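Local coordinates for cell division control protein 45 cdc45 putative (Entamoeba histolytica, PDB 6CC2) that probably supports chromosomal DNA replication as the Cdc45 component of the replicative helicase complex, together with MCM2-7 and GINS, at residues D34-Y39 against E380-L385; L42-E47 against N198-Y203; N406-G411 against A451-E456; E423-R428 against Y462-P467. All blocks are in the same frame, centred on the assembly; numbering follows the deposited sequence.

Interaction 1: residues D34-Y39 against E380-L385; sequences DAIVCY and EGFKLL. With EDO (1,2-ethanediol), chain J.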
# COMPACT_ATOMS: atom_id res chain seq x y z
N ASP A 34 -1.94 -2.96 5.36
CA ASP A 34 -3.15 -2.96 6.19
C ASP A 34 -3.74 -4.36 6.32
O ASP A 34 -4.17 -4.77 7.41
CB ASP A 34 -4.16 -1.99 5.57
CG ASP A 34 -5.29 -1.60 6.52
OD1 ASP A 34 -5.17 -1.70 7.77
OD2 ASP A 34 -6.32 -1.14 5.98
N ALA A 35 -3.76 -5.11 5.23
CA ALA A 35 -4.26 -6.48 5.29
C ALA A 35 -3.40 -7.35 6.20
O ALA A 35 -3.94 -8.16 6.96
CB ALA A 35 -4.34 -7.09 3.89
N ILE A 36 -2.08 -7.18 6.16
CA ILE A 36 -1.22 -7.95 7.06
C ILE A 36 -1.52 -7.58 8.51
O ILE A 36 -1.57 -8.45 9.40
CB ILE A 36 0.27 -7.74 6.74
CG1 ILE A 36 0.57 -8.13 5.28
CG2 ILE A 36 1.16 -8.59 7.68
CD1 ILE A 36 2.04 -8.01 4.90
N VAL A 37 -1.71 -6.29 8.76
CA VAL A 37 -2.07 -5.84 10.11
C VAL A 37 -3.34 -6.52 10.59
O VAL A 37 -3.44 -6.98 11.73
CB VAL A 37 -2.22 -4.31 10.14
CG1 VAL A 37 -2.92 -3.84 11.40
CG2 VAL A 37 -0.85 -3.63 9.96
N CYS A 38 -4.36 -6.58 9.72
CA CYS A 38 -5.61 -7.22 10.10
C CYS A 38 -5.38 -8.68 10.44
O CYS A 38 -5.79 -9.16 11.51
CB CYS A 38 -6.63 -7.05 8.96
SG CYS A 38 -8.25 -7.78 9.27
N TYR A 39 -4.68 -9.41 9.57
CA TYR A 39 -4.32 -10.78 9.87
C TYR A 39 -3.61 -10.89 11.22
O TYR A 39 -3.91 -11.79 12.02
CB TYR A 39 -3.41 -11.35 8.78
CG TYR A 39 -3.05 -12.78 9.03
CD1 TYR A 39 -1.93 -13.11 9.80
CD2 TYR A 39 -3.82 -13.82 8.54
CE1 TYR A 39 -1.60 -14.41 10.06
CE2 TYR A 39 -3.49 -15.12 8.80
CZ TYR A 39 -2.38 -15.42 9.57
OH TYR A 39 -2.05 -16.74 9.83
N GLU A 380 7.27 -12.63 5.09
CA GLU A 380 8.33 -11.68 5.42
C GLU A 380 7.76 -10.40 6.01
O GLU A 380 8.33 -9.83 6.95
CB GLU A 380 9.16 -11.37 4.17
CG GLU A 380 9.90 -12.58 3.60
CD GLU A 380 10.91 -13.17 4.59
OE1 GLU A 380 11.53 -12.39 5.35
OE2 GLU A 380 11.08 -14.40 4.60
N GLY A 381 6.65 -9.90 5.44
CA GLY A 381 6.03 -8.70 5.97
C GLY A 381 5.45 -8.92 7.35
O GLY A 381 5.57 -8.07 8.23
N PHE A 382 4.80 -10.07 7.55
CA PHE A 382 4.27 -10.45 8.86
C PHE A 382 5.37 -10.53 9.91
O PHE A 382 5.20 -10.06 11.04
CB PHE A 382 3.56 -11.80 8.75
CG PHE A 382 3.02 -12.33 10.05
CD1 PHE A 382 3.79 -13.16 10.85
CD2 PHE A 382 1.73 -12.02 10.47
CE1 PHE A 382 3.32 -13.65 12.05
CE2 PHE A 382 1.24 -12.54 11.69
CZ PHE A 382 2.04 -13.33 12.46
N LYS A 383 6.50 -11.14 9.55
CA LYS A 383 7.63 -11.25 10.46
C LYS A 383 8.16 -9.88 10.85
O LYS A 383 8.43 -9.62 12.03
CB LYS A 383 8.73 -12.09 9.82
CG LYS A 383 10.01 -12.23 10.62
CD LYS A 383 11.10 -12.91 9.79
CE LYS A 383 12.36 -13.15 10.60
NZ LYS A 383 12.14 -14.13 11.70
N LEU A 384 8.30 -8.97 9.88
CA LEU A 384 8.78 -7.63 10.21
C LEU A 384 7.76 -6.89 11.07
O LEU A 384 8.12 -6.27 12.08
CB LEU A 384 9.13 -6.84 8.95
CG LEU A 384 9.66 -5.43 9.21
CD1 LEU A 384 10.80 -5.45 10.22
CD2 LEU A 384 10.10 -4.72 7.90
N LEU A 385 6.49 -6.92 10.68
CA LEU A 385 5.44 -6.29 11.48
C LEU A 385 5.51 -6.77 12.92
O LEU A 385 5.35 -5.97 13.86
CB LEU A 385 4.07 -6.61 10.87
CG LEU A 385 2.86 -6.04 11.59
CD1 LEU A 385 2.81 -4.52 11.46
CD2 LEU A 385 1.61 -6.68 11.01
C1 EDO J . 0.72 -16.81 12.33
O1 EDO J . -0.42 -17.37 11.67
C2 EDO J . 0.31 -16.35 13.72
O2 EDO J . -0.28 -17.44 14.43
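Ile36 packs against Gly381, Phe382 and Leu385, and Val37 touches Leu385, where two helices cross: helix 33-48, which follows strand 24-29 of the parallel α/β sheet, and helix 374-385. The short axes pass 10.0 Å apart at a crossing angle of -67°, so only a short run of each helix meets the other, side chains touching backbone as well as one another. The main bump is Leu385. CG stands anti to the backbone N (chi1 179°), and the two methyls beyond it rest on Ile36 and Val37: CD2 sits against Ile36 CG2 and 3.9 Å from Val37 CA, while CD1 meets Val37 CG2 at 4.1 Å. The branched Ile36 fills the next hollow. Its CG2 lies 3.8 Å from Phe382 CA, and its longer arm ends with CD1 4.2 Å from Gly381 CA, over backbone that glycine leaves bare. Branched aliphatic chains suit such a buried face, since their methyls can touch different neighbours. Val37 and Leu385 also meet Tyr203 of helix 199-213, a third wall of this core. Farther along, the Tyr39 and Phe382 rings meet obliquely with planes at 78°; Phe382 CE2 comes to the edge of the tyrosine ring, 3.7 Å from Tyr39 CD1. Tyr39 ends this row with a polar tip: Tyr39 OH shares a 2.5 Å hydrogen bond with O1 of an ethanediol, probably from the crystallisation liquor.

Interaction 2: residues L42-E47 against N198-Y203; sequences LSMMFE and NDMYWY. With EDO (1,2-ethanediol), chain J; EDO (1,2-ethanediol), chain B.
Met44 and Met200 reach toward each other tip to tip between helix 33-48 and helix 199-213, whose short segments run roughly antiparallel, at 152°, with axes 11.9 Å apart. Both are selenomethionines, so selenium stands where the natural residue has sulfur. Long, unbranched methionine chains suit so wide a gap. Met44 bends at its last torsion (chi3 74°), which turns CE to within 3.9 Å of Met200 CG. Met200, by contrast, stays extended, and its CE slots in on the first helix 4.0 Å from Met45 CG and close to Met44 CB; the Met45 and Met200 chains cross at about a right angle. The selenium of Met44 also meets Tyr203, but at the ring's edge: Met44 SE is 3.6 Å from Tyr203 CE2, and the line to the ring centre lies 81° off the ring normal. This is a Met-aromatic contact of the in-plane kind. Ala190 of helix 182-192 touches both Met45 and Met200 and closes one flank. At the margin of the contact, Asp199 OD1 is salt-bridged to Lys344. Between the two segments, cohesion therefore rests on dispersion and on the polarisable selenium beside ring C-H groups, chemistry that depends on close fit more than on strict direction.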
# COMPACT_ATOMS: atom_id res chain seq x y z
N LEU A 42 -6.10 -10.33 14.23
CA LEU A 42 -6.93 -11.52 14.37
C LEU A 42 -6.11 -12.70 14.87
O LEU A 42 -6.57 -13.48 15.72
CB LEU A 42 -7.59 -11.86 13.04
CG LEU A 42 -8.58 -10.82 12.52
CD1 LEU A 42 -8.93 -11.16 11.07
CD2 LEU A 42 -9.82 -10.72 13.38
N SER A 43 -4.90 -12.87 14.34
CA SER A 43 -4.12 -14.04 14.71
C SER A 43 -3.72 -14.01 16.17
O SER A 43 -3.58 -15.06 16.80
CB SER A 43 -2.89 -14.17 13.81
OG SER A 43 -1.95 -13.15 14.13
N MSE A 44 -3.53 -12.83 16.75
CA MSE A 44 -3.20 -12.72 18.16
C MSE A 44 -4.33 -13.23 19.05
O MSE A 44 -4.08 -13.91 20.04
CB MSE A 44 -2.87 -11.27 18.52
CG MSE A 44 -1.62 -10.76 17.86
SE MSE A 44 -1.52 -8.82 17.91
CE MSE A 44 -1.08 -8.58 19.82
N MSE A 45 -5.56 -12.86 18.70
CA MSE A 45 -6.73 -13.35 19.41
C MSE A 45 -6.86 -14.85 19.24
O MSE A 45 -7.06 -15.57 20.20
CB MSE A 45 -7.99 -12.65 18.89
CG MSE A 45 -8.07 -11.18 19.27
SE MSE A 45 -9.79 -10.44 18.77
CE MSE A 45 -9.31 -9.83 16.98
N PHE A 46 -6.75 -15.31 17.99
CA PHE A 46 -6.87 -16.74 17.72
C PHE A 46 -5.83 -17.55 18.48
O PHE A 46 -6.16 -18.60 19.06
CB PHE A 46 -6.74 -17.01 16.22
CG PHE A 46 -7.82 -16.40 15.37
CD1 PHE A 46 -8.99 -15.91 15.93
CD2 PHE A 46 -7.65 -16.30 14.00
CE1 PHE A 46 -9.97 -15.35 15.14
CE2 PHE A 46 -8.64 -15.75 13.21
CZ PHE A 46 -9.80 -15.30 13.79
N GLU A 47 -4.58 -17.09 18.50
CA GLU A 47 -3.54 -17.78 19.25
C GLU A 47 -3.92 -17.91 20.72
O GLU A 47 -3.81 -19.00 21.31
CB GLU A 47 -2.21 -17.05 19.12
CG GLU A 47 -1.54 -17.14 17.77
CD GLU A 47 -0.34 -16.22 17.66
OE1 GLU A 47 0.26 -15.89 18.70
OE2 GLU A 47 0.00 -15.81 16.53
N ASN A 198 -2.30 -3.97 24.04
CA ASN A 198 -1.99 -2.60 23.63
C ASN A 198 -1.05 -2.55 22.42
O ASN A 198 -1.09 -1.57 21.69
CB ASN A 198 -1.44 -1.82 24.80
CG ASN A 198 -2.52 -1.45 25.80
OD1 ASN A 198 -3.64 -1.96 25.71
ND2 ASN A 198 -2.19 -0.61 26.76
N ASP A 199 -0.27 -3.61 22.15
CA ASP A 199 0.53 -3.65 20.93
C ASP A 199 -0.34 -3.54 19.67
O ASP A 199 0.15 -3.13 18.61
CB ASP A 199 1.33 -4.96 20.87
CG ASP A 199 2.71 -4.83 21.48
OD1 ASP A 199 3.21 -3.69 21.61
OD2 ASP A 199 3.29 -5.87 21.81
N MSE A 200 -1.60 -3.95 19.75
CA MSE A 200 -2.49 -3.86 18.60
C MSE A 200 -2.61 -2.42 18.07
O MSE A 200 -2.90 -2.20 16.89
CB MSE A 200 -3.86 -4.39 18.95
CG MSE A 200 -3.89 -5.88 19.21
SE MSE A 200 -5.63 -6.44 19.80
CE MSE A 200 -5.28 -8.34 19.80
N TYR A 201 -2.38 -1.43 18.92
CA TYR A 201 -2.44 -0.04 18.45
C TYR A 201 -1.26 0.32 17.56
O TYR A 201 -1.40 1.09 16.60
CB TYR A 201 -2.53 0.91 19.64
CG TYR A 201 -3.92 0.91 20.27
CD1 TYR A 201 -4.90 1.78 19.81
CD2 TYR A 201 -4.26 0.01 21.28
CE1 TYR A 201 -6.18 1.77 20.35
CE2 TYR A 201 -5.53 0.01 21.84
CZ TYR A 201 -6.48 0.89 21.37
OH TYR A 201 -7.75 0.88 21.91
N TRP A 202 -0.06 -0.20 17.86
CA TRP A 202 1.07 -0.06 16.96
C TRP A 202 0.76 -0.65 15.59
O TRP A 202 0.97 -0.02 14.55
CB TRP A 202 2.29 -0.75 17.58
CG TRP A 202 3.50 -0.90 16.72
CD1 TRP A 202 4.13 -2.07 16.41
CD2 TRP A 202 4.26 0.14 16.10
NE1 TRP A 202 5.26 -1.83 15.67
CE2 TRP A 202 5.35 -0.47 15.45
CE3 TRP A 202 4.16 1.54 16.08
CZ2 TRP A 202 6.31 0.26 14.74
CZ3 TRP A 202 5.10 2.26 15.36
CH2 TRP A 202 6.16 1.63 14.71
N TYR A 203 0.24 -1.88 15.58
CA TYR A 203 -0.12 -2.51 14.30
C TYR A 203 -1.20 -1.70 13.60
O TYR A 203 -1.10 -1.40 12.41
CB TYR A 203 -0.56 -3.95 14.55
CG TYR A 203 0.49 -4.79 15.26
CD1 TYR A 203 1.84 -4.59 15.04
CD2 TYR A 203 0.12 -5.78 16.16
CE1 TYR A 203 2.80 -5.34 15.70
CE2 TYR A 203 1.07 -6.55 16.82
CZ TYR A 203 2.42 -6.32 16.58
OH TYR A 203 3.38 -7.05 17.21
C1 EDO J . 0.72 -16.81 12.33
O1 EDO J . -0.42 -17.37 11.67
C2 EDO J . 0.31 -16.35 13.72
O2 EDO J . -0.28 -17.44 14.43
C1 EDO B . 1.45 2.66 25.65
O1 EDO B . 0.89 3.81 25.45
C2 EDO B . 0.37 1.65 26.03
O2 EDO B . 1.03 0.49 26.50

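Interaction 3: residues N406-G411 against A451-E456; sequences NLVETG and AQFLAE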
# COMPACT_ATOMS: atom_id res chain seq x y z
N ASN A 406 16.31 4.36 -7.34
CA ASN A 406 16.31 3.86 -8.71
C ASN A 406 15.10 4.36 -9.50
O ASN A 406 15.24 4.77 -10.66
CB ASN A 406 16.34 2.33 -8.69
CG ASN A 406 16.44 1.73 -10.07
OD1 ASN A 406 17.00 2.34 -10.98
ND2 ASN A 406 15.90 0.53 -10.23
N LEU A 407 13.92 4.31 -8.88
CA LEU A 407 12.70 4.68 -9.59
C LEU A 407 12.66 6.17 -9.91
O LEU A 407 12.32 6.57 -11.03
CB LEU A 407 11.48 4.28 -8.75
CG LEU A 407 11.28 2.79 -8.61
CD1 LEU A 407 10.25 2.50 -7.53
CD2 LEU A 407 10.86 2.19 -9.96
N VAL A 408 13.00 7.02 -8.93
CA VAL A 408 12.97 8.47 -9.16
C VAL A 408 13.96 8.85 -10.25
O VAL A 408 13.64 9.61 -11.17
CB VAL A 408 13.24 9.23 -7.84
CG1 VAL A 408 13.55 10.71 -8.14
CG2 VAL A 408 12.07 9.11 -6.93
N GLU A 409 15.18 8.31 -10.17
CA GLU A 409 16.19 8.62 -11.18
C GLU A 409 15.70 8.25 -12.58
O GLU A 409 15.75 9.06 -13.52
CB GLU A 409 17.49 7.91 -10.86
CG GLU A 409 18.59 8.12 -11.90
CD GLU A 409 19.88 7.39 -11.55
OE1 GLU A 409 20.81 8.05 -11.04
OE2 GLU A 409 19.95 6.16 -11.78
N THR A 410 15.25 7.00 -12.76
CA THR A 410 14.75 6.58 -14.06
C THR A 410 13.51 7.38 -14.45
O THR A 410 13.37 7.82 -15.60
CB THR A 410 14.42 5.08 -14.03
OG1 THR A 410 15.58 4.33 -13.64
CG2 THR A 410 13.95 4.59 -15.40
N GLY A 411 12.61 7.58 -13.50
CA GLY A 411 11.32 8.16 -13.81
C GLY A 411 11.44 9.59 -14.28
O GLY A 411 10.76 10.01 -15.22
N ALA A 451 6.00 1.45 -13.50
CA ALA A 451 4.68 1.92 -13.93
C ALA A 451 3.94 2.59 -12.78
O ALA A 451 3.29 3.62 -12.98
CB ALA A 451 3.85 0.76 -14.47
N GLN A 452 4.01 2.00 -11.57
CA GLN A 452 3.36 2.59 -10.40
C GLN A 452 3.94 3.95 -10.09
O GLN A 452 3.21 4.91 -9.80
CB GLN A 452 3.50 1.67 -9.20
CG GLN A 452 2.92 2.25 -7.92
CD GLN A 452 2.82 1.21 -6.81
OE1 GLN A 452 3.05 0.03 -7.03
NE2 GLN A 452 2.49 1.67 -5.61
N PHE A 453 5.27 4.07 -10.14
CA PHE A 453 5.90 5.36 -9.90
C PHE A 453 5.46 6.38 -10.94
O PHE A 453 5.15 7.54 -10.60
CB PHE A 453 7.42 5.23 -9.87
CG PHE A 453 8.10 6.55 -9.75
CD1 PHE A 453 8.26 7.14 -8.50
CD2 PHE A 453 8.49 7.25 -10.87
CE1 PHE A 453 8.84 8.38 -8.38
CE2 PHE A 453 9.08 8.49 -10.75
CZ PHE A 453 9.24 9.06 -9.51
N LEU A 454 5.53 6.01 -12.23
CA LEU A 454 5.21 6.95 -13.28
C LEU A 454 3.74 7.34 -13.24
O LEU A 454 3.41 8.50 -13.54
CB LEU A 454 5.57 6.36 -14.65
CG LEU A 454 7.04 6.23 -14.93
CD1 LEU A 454 7.27 5.37 -16.20
CD2 LEU A 454 7.71 7.59 -15.13
N ALA A 455 2.86 6.43 -12.85
CA ALA A 455 1.45 6.77 -12.75
C ALA A 455 1.27 7.93 -11.79
O ALA A 455 0.54 8.89 -12.08
CB ALA A 455 0.65 5.55 -12.28
N GLU A 456 1.93 7.86 -10.62
CA GLU A 456 1.85 8.94 -9.65
C GLU A 456 2.60 10.18 -10.10
O GLU A 456 2.07 11.28 -9.99
CB GLU A 456 2.39 8.46 -8.29
CG GLU A 456 2.45 9.57 -7.29
CD GLU A 456 2.75 9.09 -5.87
OE1 GLU A 456 3.01 7.85 -5.69
OE2 GLU A 456 2.72 9.93 -4.95
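Asn406 O is gripped by two donors of Thr410, its N at 3.1 Å and its OG1 at 3.0 Å, just before the turn on which Leu407 and Val408 receive the ring of Phe453. The two donors reach the carbonyl from opposite faces of its plane, and threonine suits a helix here because its hydroxyl can bond to the carbonyl one turn earlier. The motif is a helix-helix crossing at -60°, between helix 393-417 and helix 444-462, with short axes 10.0 Å apart. Phe453 is the main projection. CG stands anti to the backbone N (chi1 175°), and the ring lies against the opposing helix with one face under its backbone: Leu407 O is 3.7 Å above the ring plane, set toward the rim, and Val408 N lies over the same face. Val408 CG2 approaches obliquely, 3.6 Å from Phe453 CE1. Gly411 leaves room on the other flank, where Gly411 CA is 3.8 Å from Phe453 CE2. A flat aromatic thus suits bare main chain, lying against it with one face. Beyond it, helix 444-462 rests on strands 468-474 and 479-485 of the mixed sheet, while Phe272 and His273 of helix 267-273 touch Val408. Leu454 joins both sides: it touches Phe468 and Leu470 of the sheet, and its CD2 lies 3.9 Å from Gly411 CA.

Interaction 4: residues E423-R428 against Y462-P467; sequences EANKYR and YKKWLP. With EDO (1,2-ethanediol), chain C.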
# COMPACT_ATOMS: atom_id res chain seq x y z
N GLU A 423 -3.73 9.52 -23.68
CA GLU A 423 -4.61 9.07 -24.74
C GLU A 423 -6.04 9.25 -24.26
O GLU A 423 -6.53 8.48 -23.44
CB GLU A 423 -4.31 7.62 -25.11
CG GLU A 423 -2.92 7.44 -25.71
CD GLU A 423 -2.73 8.26 -27.00
OE1 GLU A 423 -3.70 8.41 -27.76
OE2 GLU A 423 -1.61 8.75 -27.22
N ALA A 424 -6.68 10.31 -24.75
CA ALA A 424 -8.12 10.54 -24.60
C ALA A 424 -8.56 10.63 -23.14
O ALA A 424 -9.73 10.39 -22.82
CB ALA A 424 -8.91 9.45 -25.32
N ASN A 425 -7.65 11.01 -22.25
CA ASN A 425 -7.94 11.05 -20.82
C ASN A 425 -8.48 9.72 -20.31
O ASN A 425 -9.29 9.67 -19.39
CB ASN A 425 -8.90 12.19 -20.49
CG ASN A 425 -8.25 13.53 -20.62
OD1 ASN A 425 -7.17 13.74 -20.08
ND2 ASN A 425 -8.88 14.41 -21.36
N LYS A 426 -8.03 8.64 -20.92
CA LYS A 426 -8.35 7.29 -20.46
C LYS A 426 -7.16 6.63 -19.80
O LYS A 426 -7.32 5.86 -18.84
CB LYS A 426 -8.81 6.44 -21.64
CG LYS A 426 -10.00 7.00 -22.41
CD LYS A 426 -11.31 6.49 -21.85
CE LYS A 426 -12.49 6.95 -22.69
NZ LYS A 426 -13.75 6.30 -22.26
N TYR A 427 -5.96 6.89 -20.29
CA TYR A 427 -4.74 6.32 -19.76
C TYR A 427 -3.58 7.13 -20.30
O TYR A 427 -3.69 7.79 -21.33
CB TYR A 427 -4.57 4.84 -20.13
CG TYR A 427 -4.64 4.57 -21.61
CD1 TYR A 427 -5.85 4.34 -22.25
CD2 TYR A 427 -3.49 4.57 -22.39
CE1 TYR A 427 -5.93 4.13 -23.61
CE2 TYR A 427 -3.56 4.36 -23.76
CZ TYR A 427 -4.79 4.15 -24.36
OH TYR A 427 -4.87 3.92 -25.72
N ARG A 428 -2.48 7.07 -19.58
CA ARG A 428 -1.20 7.52 -20.10
C ARG A 428 -0.46 6.30 -20.63
O ARG A 428 -0.60 5.20 -20.10
CB ARG A 428 -0.35 8.21 -19.05
CG ARG A 428 -0.93 9.51 -18.60
CD ARG A 428 0.06 10.28 -17.73
NE ARG A 428 -0.51 11.60 -17.49
CZ ARG A 428 -1.27 11.92 -16.45
NH1 ARG A 428 -1.49 11.06 -15.48
NH2 ARG A 428 -1.78 13.14 -16.38
N TYR A 462 0.93 16.88 -13.88
CA TYR A 462 -0.12 17.48 -14.70
C TYR A 462 -1.43 17.67 -13.96
O TYR A 462 -2.39 18.20 -14.56
CB TYR A 462 -0.31 16.65 -15.96
CG TYR A 462 0.97 16.59 -16.76
CD1 TYR A 462 1.50 17.75 -17.34
CD2 TYR A 462 1.66 15.41 -16.93
CE1 TYR A 462 2.69 17.71 -18.04
CE2 TYR A 462 2.84 15.36 -17.63
CZ TYR A 462 3.35 16.52 -18.20
OH TYR A 462 4.53 16.48 -18.91
N LYS A 463 -1.48 17.35 -12.67
CA LYS A 463 -2.66 17.53 -11.84
C LYS A 463 -3.86 16.83 -12.49
O LYS A 463 -4.94 17.39 -12.64
CB LYS A 463 -2.96 19.01 -11.59
CG LYS A 463 -1.86 19.77 -10.90
CD LYS A 463 -1.47 19.16 -9.58
CE LYS A 463 -0.45 20.02 -8.84
NZ LYS A 463 -1.08 21.23 -8.24
N LYS A 464 -3.63 15.59 -12.91
CA LYS A 464 -4.65 14.80 -13.60
C LYS A 464 -4.30 13.34 -13.38
O LYS A 464 -3.30 12.87 -13.94
CB LYS A 464 -4.67 15.14 -15.08
CG LYS A 464 -5.55 14.22 -15.95
CD LYS A 464 -7.01 14.28 -15.60
CE LYS A 464 -7.85 13.57 -16.65
NZ LYS A 464 -9.29 13.46 -16.28
N TRP A 465 -5.10 12.62 -12.59
CA TRP A 465 -4.82 11.22 -12.27
C TRP A 465 -5.42 10.30 -13.32
O TRP A 465 -6.61 10.41 -13.64
CB TRP A 465 -5.35 10.88 -10.87
CG TRP A 465 -4.49 11.50 -9.85
CD1 TRP A 465 -4.51 12.80 -9.43
CD2 TRP A 465 -3.41 10.87 -9.15
NE1 TRP A 465 -3.50 13.01 -8.50
CE2 TRP A 465 -2.81 11.84 -8.32
CE3 TRP A 465 -2.87 9.59 -9.18
CZ2 TRP A 465 -1.74 11.55 -7.49
CZ3 TRP A 465 -1.79 9.30 -8.36
CH2 TRP A 465 -1.24 10.29 -7.54
N LEU A 466 -4.59 9.43 -13.86
CA LEU A 466 -4.96 8.45 -14.86
C LEU A 466 -4.26 7.14 -14.58
O LEU A 466 -3.18 7.13 -13.98
CB LEU A 466 -4.57 8.93 -16.28
CG LEU A 466 -5.37 10.10 -16.80
CD1 LEU A 466 -4.70 10.62 -18.04
CD2 LEU A 466 -6.83 9.68 -17.09
N PRO A 467 -4.84 6.03 -15.02
CA PRO A 467 -4.07 4.78 -15.06
C PRO A 467 -2.96 4.91 -16.09
O PRO A 467 -2.95 5.81 -16.93
CB PRO A 467 -5.12 3.73 -15.45
CG PRO A 467 -6.16 4.48 -16.18
CD PRO A 467 -6.17 5.89 -15.63
C1 EDO C . 2.00 11.77 -20.42
O1 EDO C . 2.90 12.08 -19.33
C2 EDO C . 1.07 12.95 -20.69
O2 EDO C . 0.30 13.28 -19.53
O HOH W 1 -0.85 8.31 -14.90
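Arg428 grips the carbonyl oxygen of Lys464 with both terminal nitrogens, NH1 at 3.0 Å and NH2 at 2.9 Å from Lys464 O. The oxygen lies 3° out of the guanidinium plane, a two-pronged hold that arginine can give to a single backbone acceptor. Arg428 N donates a nearly straight 3.0 Å bond to Pro467 O. NE has another partner, O2 of an ethanediol molecule, while a water joins NH1 to Leu466 O. Leu466 lies across the arginine: its CD1 stands 4.0 Å above the guanidinium, over the centre of one face, so an apolar methyl covers the flat side while the edge keeps its polar bonds. The extended run of Arg428 from CG to NE carries the charged group this far. Leucine suits the place twice over, since its other methyl, CD2, packs 3.4 Å from Asn425 O. The proline ring packs against the carbonyl before Tyr427, with Pro467 CG 3.2 Å from Lys426 O. In the next shell, further backbone bonds link Arg428 to Ile469, and Asn425 OD1 is held by Asn422. Lys463, the first residue beyond helix 444-462, takes positive phi as the chain leaves for strand 468-474. The topology is a β-α-β crossover: strand 427-432, the intervening helices, then strand 468-474 returning parallel beside it, next to a classic β bulge where Lys426 and Tyr427 both face Glu423.

Interactions 1 and 2 share helix 33-48 and touch each other through Tyr203; together they hold this helix against helices 374-385 and 199-213. Interactions 3 and 4 lie on the other side of the chain's centre, about 16 Å apart between centres, where helix 444-462 and the loop after it join the mixed sheet; Glu456 meets Trp465 between them. The first three are buried and bind helices by apolar fit: branched aliphatics in 1, selenomethionines in 2, an aromatic ring laid on backbone in 3. Interaction 4, partly buried, is the polar exception, holding a strand and a loop by backbone and guanidinium hydrogen bonds.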